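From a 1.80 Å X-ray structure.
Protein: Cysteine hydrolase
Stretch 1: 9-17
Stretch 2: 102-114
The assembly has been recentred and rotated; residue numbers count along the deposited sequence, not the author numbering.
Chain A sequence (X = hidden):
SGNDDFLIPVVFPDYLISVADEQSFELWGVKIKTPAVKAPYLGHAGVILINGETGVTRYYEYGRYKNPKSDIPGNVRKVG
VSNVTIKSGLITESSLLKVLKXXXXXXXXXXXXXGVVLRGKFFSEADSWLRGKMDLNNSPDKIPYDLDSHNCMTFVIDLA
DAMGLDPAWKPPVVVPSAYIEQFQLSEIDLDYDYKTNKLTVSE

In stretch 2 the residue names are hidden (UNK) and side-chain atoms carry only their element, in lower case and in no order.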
ATOM      1  N   PRO A   9       3.103   0.376  -3.362  1.00 20.19           N
ATOM      2  CA  PRO A   9       3.073  -0.500  -2.189  1.00 19.32           C
ATOM      3  C   PRO A   9       4.045   0.033  -1.155  1.00 22.33           C
ATOM      4  O   PRO A   9       5.181   0.388  -1.480  1.00 23.51           O
ATOM      5  CB  PRO A   9       3.521  -1.859  -2.747  1.00 22.39           C
ATOM      6  CG  PRO A   9       3.193  -1.797  -4.236  1.00 22.11           C
ATOM      7  CD  PRO A   9       3.444  -0.347  -4.600  1.00 26.38           C
ATOM      8  N   VAL A  10       3.595   0.112   0.096  1.00 21.70           N
ATOM      9  CA  VAL A  10       4.438   0.579   1.194  1.00 20.46           C
ATOM     10  C   VAL A  10       4.404  -0.470   2.296  1.00 22.61           C
ATOM     11  O   VAL A  10       3.334  -0.982   2.635  1.00 26.63           O
ATOM     12  CB  VAL A  10       3.995   1.966   1.708  1.00 22.38           C
ATOM     13  CG1 VAL A  10       4.237   3.026   0.614  1.00 26.49           C
ATOM     14  CG2 VAL A  10       2.531   1.970   2.122  1.00 24.27           C
ATOM     15  N   VAL A  11       5.574  -0.811   2.832  1.00 20.62           N
ATOM     16  CA  VAL A  11       5.695  -1.717   3.963  1.00 18.85           C
ATOM     17  C   VAL A  11       6.376  -0.967   5.099  1.00 22.73           C
ATOM     18  O   VAL A  11       7.283  -0.158   4.870  1.00 20.67           O
ATOM     19  CB  VAL A  11       6.481  -2.993   3.587  1.00 24.98           C
ATOM     20  CG1 VAL A  11       6.755  -3.850   4.815  1.00 27.49           C
ATOM     21  CG2 VAL A  11       5.699  -3.804   2.532  1.00 21.76           C
ATOM     22  N   PHE A  12       5.912  -1.216   6.318  1.00 23.35           N
ATOM     23  CA  PHE A  12       6.480  -0.640   7.533  1.00 24.52           C
ATOM     24  C   PHE A  12       7.221  -1.777   8.212  1.00 26.00           C
ATOM     25  O   PHE A  12       6.630  -2.518   9.006  1.00 25.86           O
ATOM     26  CB  PHE A  12       5.374  -0.080   8.433  1.00 23.63           C
ATOM     27  CG  PHE A  12       4.395   0.810   7.699  1.00 26.27           C
ATOM     28  CD1 PHE A  12       3.202   0.294   7.202  1.00 28.39           C
ATOM     29  CD2 PHE A  12       4.683   2.160   7.496  1.00 31.53           C
ATOM     30  CE1 PHE A  12       2.310   1.109   6.517  1.00 34.28           C
ATOM     31  CE2 PHE A  12       3.801   2.983   6.828  1.00 30.25           C
ATOM     32  CZ  PHE A  12       2.609   2.455   6.332  1.00 29.01           C
ATOM     33  N   PRO A  13       8.507  -1.983   7.915  1.00 26.61           N
ATOM     34  CA  PRO A  13       9.166  -3.221   8.361  1.00 31.13           C
ATOM     35  C   PRO A  13       9.344  -3.314   9.861  1.00 29.51           C
ATOM     36  O   PRO A  13       9.561  -4.419  10.371  1.00 31.12           O
ATOM     37  CB  PRO A  13      10.529  -3.181   7.654  1.00 32.12           C
ATOM     38  CG  PRO A  13      10.523  -1.959   6.793  1.00 34.81           C
ATOM     39  CD  PRO A  13       9.457  -1.053   7.287  1.00 23.41           C
ATOM     40  N   ASP A  14       9.282  -2.196  10.581  1.00 27.43           N
ATOM     41  CA  ASP A  14       9.485  -2.194  12.022  1.00 30.51           C
ATOM     42  C   ASP A  14       8.175  -2.175  12.799  1.00 29.71           C
ATOM     43  O   ASP A  14       8.194  -2.039  14.027  1.00 27.91           O
ATOM     44  CB  ASP A  14      10.356  -1.008  12.412  1.00 32.76           C
ATOM     45  CG  ASP A  14      11.716  -1.069  11.759  1.00 36.25           C
ATOM     46  OD1 ASP A  14      12.297  -2.177  11.710  1.00 31.88           O
ATOM     47  OD2 ASP A  14      12.193  -0.023  11.285  1.00 35.35           O
ATOM     48  N   TYR A  15       7.054  -2.298  12.095  1.00 28.09           N
ATOM     49  CA  TYR A  15       5.724  -2.362  12.691  1.00 27.73           C
ATOM     50  C   TYR A  15       5.599  -3.603  13.563  1.00 30.46           C
ATOM     51  O   TYR A  15       6.035  -4.690  13.180  1.00 27.89           O
ATOM     52  CB  TYR A  15       4.709  -2.395  11.553  1.00 27.69           C
ATOM     53  CG  TYR A  15       3.245  -2.297  11.884  1.00 27.90           C
ATOM     54  CD1 TYR A  15       2.563  -1.104  11.690  1.00 28.42           C
ATOM     55  CD2 TYR A  15       2.532  -3.405  12.313  1.00 27.83           C
ATOM     56  CE1 TYR A  15       1.216  -1.007  11.940  1.00 25.56           C
ATOM     57  CE2 TYR A  15       1.177  -3.319  12.574  1.00 29.44           C
ATOM     58  CZ  TYR A  15       0.525  -2.119  12.382  1.00 30.01           C
ATOM     59  OH  TYR A  15      -0.818  -2.024  12.644  1.00 36.41           O
ATOM     60  N   LEU A  16       4.992  -3.449  14.739  1.00 30.40           N
ATOM     61  CA  LEU A  16       4.923  -4.529  15.715  1.00 29.00           C
ATOM     62  C   LEU A  16       3.504  -5.066  15.777  1.00 34.46           C
ATOM     63  O   LEU A  16       2.561  -4.306  16.014  1.00 32.50           O
ATOM     64  CB  LEU A  16       5.371  -4.054  17.097  1.00 29.08           C
ATOM     65  CG  LEU A  16       6.878  -3.806  17.217  1.00 32.28           C
ATOM     66  CD1 LEU A  16       7.215  -3.061  18.487  1.00 37.07           C
ATOM     67  CD2 LEU A  16       7.634  -5.120  17.144  1.00 40.72           C
ATOM     68  N   ILE A  17       3.359  -6.373  15.582  1.00 33.25           N
ATOM     69  CA  ILE A  17       2.041  -7.001  15.589  1.00 33.04           C
ATOM     70  C   ILE A  17       1.685  -7.552  16.973  1.00 37.12           C
ATOM     71  O   ILE A  17       0.519  -7.523  17.379  1.00 38.07           O
ATOM     72  CB  ILE A  17       2.002  -8.082  14.481  1.00 35.32           C
ATOM     73  CG1 ILE A  17       2.137  -7.408  13.105  1.00 42.43           C
ATOM     74  CG2 ILE A  17       0.720  -8.890  14.537  1.00 33.10           C
ATOM     75  CD1 ILE A  17       2.553  -8.334  11.974  1.00 46.30           C
ATOM     76  N   UNK A 102       2.136  11.352   6.686  1.00 24.14           N
ATOM     77  CA  UNK A 102       0.756  11.072   7.079  1.00 22.61           C
ATOM     78  C   UNK A 102       0.539   9.576   7.251  1.00 25.75           C
ATOM     79  O   UNK A 102      -0.007   9.123   8.265  1.00 25.03           O
ATOM     80  o   UNK A 102      -1.577  14.880   4.926  1.00 31.12           O
ATOM     81  c   UNK A 102      -0.215  11.643   6.040  1.00 24.80           C
ATOM     82  c   UNK A 102      -0.300  13.183   6.042  1.00 32.00           C
ATOM     83  c   UNK A 102      -1.106  13.726   4.869  1.00 31.91           C
ATOM     84  o   UNK A 102      -1.263  12.991   3.881  1.00 27.31           O
ATOM     85  N   UNK A 103       0.982   8.793   6.265  1.00 24.37           N
ATOM     86  CA  UNK A 103       0.729   7.354   6.270  1.00 23.85           C
ATOM     87  C   UNK A 103       1.481   6.683   7.410  1.00 24.30           C
ATOM     88  O   UNK A 103       0.946   5.797   8.097  1.00 24.42           O
ATOM     89  c   UNK A 103       1.103   6.777   4.891  1.00 32.27           C
ATOM     90  c   UNK A 103       0.072   7.224   3.854  1.00 25.34           C
ATOM     91  c   UNK A 103       1.205   5.276   4.938  1.00 34.36           C
ATOM     92  N   UNK A 104       2.720   7.115   7.653  1.00 24.26           N
ATOM     93  CA  UNK A 104       3.499   6.534   8.740  1.00 26.56           C
ATOM     94  C   UNK A 104       2.833   6.775  10.093  1.00 32.39           C
ATOM     95  O   UNK A 104       2.767   5.866  10.932  1.00 25.20           O
ATOM     96  o   UNK A 104       5.640   6.586   9.826  1.00 29.51           O
ATOM     97  c   UNK A 104       4.917   7.107   8.732  1.00 25.06           C
ATOM     98  N   UNK A 105       2.344   7.997  10.330  1.00 29.38           N
ATOM     99  CA  UNK A 105       1.682   8.296  11.596  1.00 25.51           C
ATOM    100  C   UNK A 105       0.380   7.525  11.727  1.00 25.89           C
ATOM    101  O   UNK A 105       0.095   6.942  12.782  1.00 30.79           O
ATOM    102  c   UNK A 105       1.402   9.799  11.710  1.00 28.18           C
ATOM    103  c   UNK A 105       0.532  10.186  12.909  1.00 29.99           C
ATOM    104  c   UNK A 105       1.193   9.726  14.201  1.00 30.44           C
ATOM    105  c   UNK A 105       0.271  11.702  12.953  1.00 31.77           C
ATOM    106  N   UNK A 106      -0.423   7.518  10.661  1.00 24.88           N
ATOM    107  CA  UNK A 106      -1.813   7.086  10.763  1.00 26.28           C
ATOM    108  C   UNK A 106      -1.930   5.578  10.687  1.00 30.28           C
ATOM    109  O   UNK A 106      -2.820   5.000  11.317  1.00 31.06           O
ATOM    110  c   UNK A 106      -2.653   7.733   9.653  1.00 29.20           C
ATOM    111  c   UNK A 106      -3.478   9.970   8.708  1.00 27.78           C
ATOM    112  c   UNK A 106      -2.962   9.207   9.924  1.00 27.86           C
ATOM    113  n   UNK A 106      -3.979  12.014   6.823  1.00 30.94           N
ATOM    114  c   UNK A 106      -3.665  12.362   8.061  1.00 33.85           C
ATOM    115  n   UNK A 106      -3.585  13.653   8.383  1.00 32.53           N
ATOM    116  n   UNK A 106      -3.429  11.424   8.974  1.00 29.30           N
ATOM    117  N   UNK A 107      -1.038   4.939   9.934  1.00 25.16           N
ATOM    118  CA  UNK A 107      -1.111   3.508   9.666  1.00 23.15           C
ATOM    119  C   UNK A 107       0.169   2.755   9.987  1.00 25.61           C
ATOM    120  O   UNK A 107       0.146   1.524  10.000  1.00 27.19           O
ATOM    121  o   UNK A 107      -2.733   3.803   7.879  1.00 28.12           O
ATOM    122  c   UNK A 107      -1.464   3.264   8.189  1.00 29.35           C
ATOM    123  N   UNK A 108       1.281   3.439  10.230  1.00 25.51           N
ATOM    124  CA  UNK A 108       2.554   2.754  10.265  1.00 24.03           C
ATOM    125  C   UNK A 108       3.359   2.836  11.544  1.00 23.64           C
ATOM    126  O   UNK A 108       4.572   2.598  11.505  1.00 25.57           O
ATOM    127  N   UNK A 109       2.719   3.158  12.674  1.00 25.23           N
ATOM    128  CA  UNK A 109       3.389   3.194  13.977  1.00 26.60           C
ATOM    129  C   UNK A 109       4.584   4.151  13.973  1.00 25.21           C
ATOM    130  O   UNK A 109       5.554   3.977  14.728  1.00 25.65           O
ATOM    131  c   UNK A 109       3.000  -0.469  15.279  1.00 30.89           C
ATOM    132  c   UNK A 109       2.611   0.879  14.702  1.00 25.88           C
ATOM    133  o   UNK A 109       4.177  -0.751  15.489  1.00 30.32           O
ATOM    134  c   UNK A 109       3.814   1.790  14.422  1.00 24.88           C
ATOM    135  n   UNK A 109       1.999  -1.328  15.511  1.00 28.49           N
ATOM    136  N   UNK A 110       4.512   5.167  13.116  1.00 27.38           N
ATOM    137  CA  UNK A 110       5.523   6.212  13.046  1.00 22.63           C
ATOM    138  C   UNK A 110       6.891   5.618  12.746  1.00 29.82           C
ATOM    139  O   UNK A 110       7.914   6.076  13.257  1.00 29.27           O
ATOM    140  c   UNK A 110       4.270   7.834  14.574  1.00 26.23           C
ATOM    141  c   UNK A 110       5.553   7.051  14.331  1.00 25.67           C
ATOM    142  o   UNK A 110       3.901   7.826  16.918  1.00 35.08           O
ATOM    143  c   UNK A 110       4.252   8.496  15.934  1.00 34.81           C
ATOM    144  o   UNK A 110       4.633   9.674  16.017  1.00 34.28           O
ATOM    145  N   UNK A 111       6.909   4.578  11.907  1.00 26.61           N
ATOM    146  CA  UNK A 111       8.133   3.929  11.513  1.00 24.93           C
ATOM    147  C   UNK A 111       8.513   4.242  10.072  1.00 27.27           C
ATOM    148  O   UNK A 111       7.805   4.933   9.336  1.00 27.43           O
ATOM    149  N   UNK A 112       9.654   3.687   9.675  1.00 26.29           N
ATOM    150  CA  UNK A 112      10.151   3.886   8.321  1.00 22.31           C
ATOM    151  C   UNK A 112       9.316   3.092   7.323  1.00 25.49           C
ATOM    152  O   UNK A 112       8.598   2.153   7.677  1.00 25.76           O
ATOM    153  c   UNK A 112      13.355   1.621   8.309  1.00 30.58           C
ATOM    154  c   UNK A 112      11.871   1.958   8.197  1.00 26.49           C
ATOM    155  n   UNK A 112      13.980  -0.196   6.219  1.00 36.83           N
ATOM    156  c   UNK A 112      11.626   3.472   8.201  1.00 23.41           C
ATOM    157  n   UNK A 112      14.141  -1.927   7.716  1.00 36.70           N
ATOM    158  c   UNK A 112      13.908  -0.645   7.471  1.00 38.00           C
ATOM    159  n   UNK A 112      13.608   0.183   8.471  1.00 30.75           N
ATOM    160  N   UNK A 113       9.437   3.476   6.054  1.00 25.63           N
ATOM    161  CA  UNK A 113       8.708   2.850   4.958  1.00 22.46           C
ATOM    162  C   UNK A 113       9.715   2.255   3.989  1.00 24.59           C
ATOM    163  O   UNK A 113      10.719   2.897   3.664  1.00 25.51           O
ATOM    164  c   UNK A 113       7.237   3.290   2.918  1.00 25.80           C
ATOM    165  c   UNK A 113       7.796   3.868   4.249  1.00 22.77           C
ATOM    166  c   UNK A 113       6.689   4.326   5.201  1.00 26.25           C
ATOM    167  c   UNK A 113       5.781   5.375   4.643  1.00 30.27           C
ATOM    168  N   UNK A 114       9.471   1.014   3.571  1.00 24.23           N
ATOM    169  CA  UNK A 114      10.100   0.420   2.397  1.00 24.15           C
ATOM    170  C   UNK A 114       9.029   0.273   1.326  1.00 20.27           C
ATOM    171  O   UNK A 114       7.986  -0.320   1.593  1.00 21.56           O
ATOM    172  o   UNK A 114      11.718  -0.877   3.703  1.00 30.92           O
ATOM    173  c   UNK A 114      10.700  -0.953   2.721  1.00 29.31           C
TER
HETATM  174  O   HOH W   1       8.445   0.582   9.820  1.00 28.01           O
HETATM  175  O   HOH W   2      11.294   2.508  11.720  1.00 30.03           O
HETATM  176  O   HOH W   3       6.824  -0.072  15.822  1.00 37.13           O
HETATM  177  O   HOH W   4      -2.277   0.076  10.712  1.00 25.83           O
HETATM  178  O   HOH W   5      -0.899   0.049  14.629  1.00 42.70           O

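Position 102 carries three carbons in a row, the third holding two oxygens, and reaches nothing on stretch 1: Glu 102. At 103 one carbon bears two more, and one of these tips lies 3.4 Å from Phe 12 CZ, at the ring edge; the short beta-branched fork is Val 103. Position 104 has one carbon and one oxygen. That oxygen bonds the backbone O of position 111, 2.8 Å away, so Ser 104 ties the helix to the loop that follows. Four carbons forked at the second, the CA-to-CB bond pointing away, make 105 Leu 105. Three carbons, a nitrogen, then a carbon with two nitrogens make 106 Arg 106, also out of reach.

Position 107 again shows one carbon and one oxygen, and its backbone O sits 3.4 Å from Tyr 15 CE1, near the plane of that ring: Ser 107. Position 108 has no side-chain atoms, and its CA lies 3.6 Å from the centroid of the Phe 12 ring, nearly on the ring normal. An ideal CB would fall 2.3 Å from Phe 12 CE2, a clash, so Gly 108 lets backbone pack on the ring face.

At 109 three carbons end in one oxygen and one nitrogen, an amide. The end oxygen lies 2.9 Å from Leu 16 N and the end nitrogen 3.1 Å from Leu 16 O, so the group reads that backbone in both directions, accepting and donating; the nitrogen also lies over a face of Tyr 15, 3.5 Å from Tyr 15 CZ. This is Gln 109. Position 110 has three carbons, the third with two oxygens, the CA-to-CB bond pointing away and no contact made: Glu 110. Position 111 is bare, yet a CB would have room: Gly 111.

Position 112 shows three carbons, a nitrogen, and a carbon with two nitrogens. The flat nitrogen end lays its face on Pro 13 CG and offers its edge to Asp 14, the chain nitrogen 3.2 Å from Asp 14 OD2 in a salt bridge: Arg 112. A water links Arg 112 N to the same OD2. Position 113 has four carbons, forked at the first with one longer arm; the first carbon of that arm is 3.6 Å from Phe 12 CE2 and the short arm 3.7 Å from Val 10 CB, which makes it Ile 113. One carbon and one oxygen at 114, the oxygen 3.5 Å from Pro 13 CG, give Ser 114.

The contact has three parts. Val 11 and Ser 114 form an antiparallel pair, each N to the other's O at 2.8 Å. Phe 12 fills the space between strand and helix. Beyond it, the turn from Phe 12 to Tyr 15 is held by Arg 112, and Leu 16 by the amide of Gln 109.

Stretch 2, residues 102-114: EVSLRSGQEGRIS
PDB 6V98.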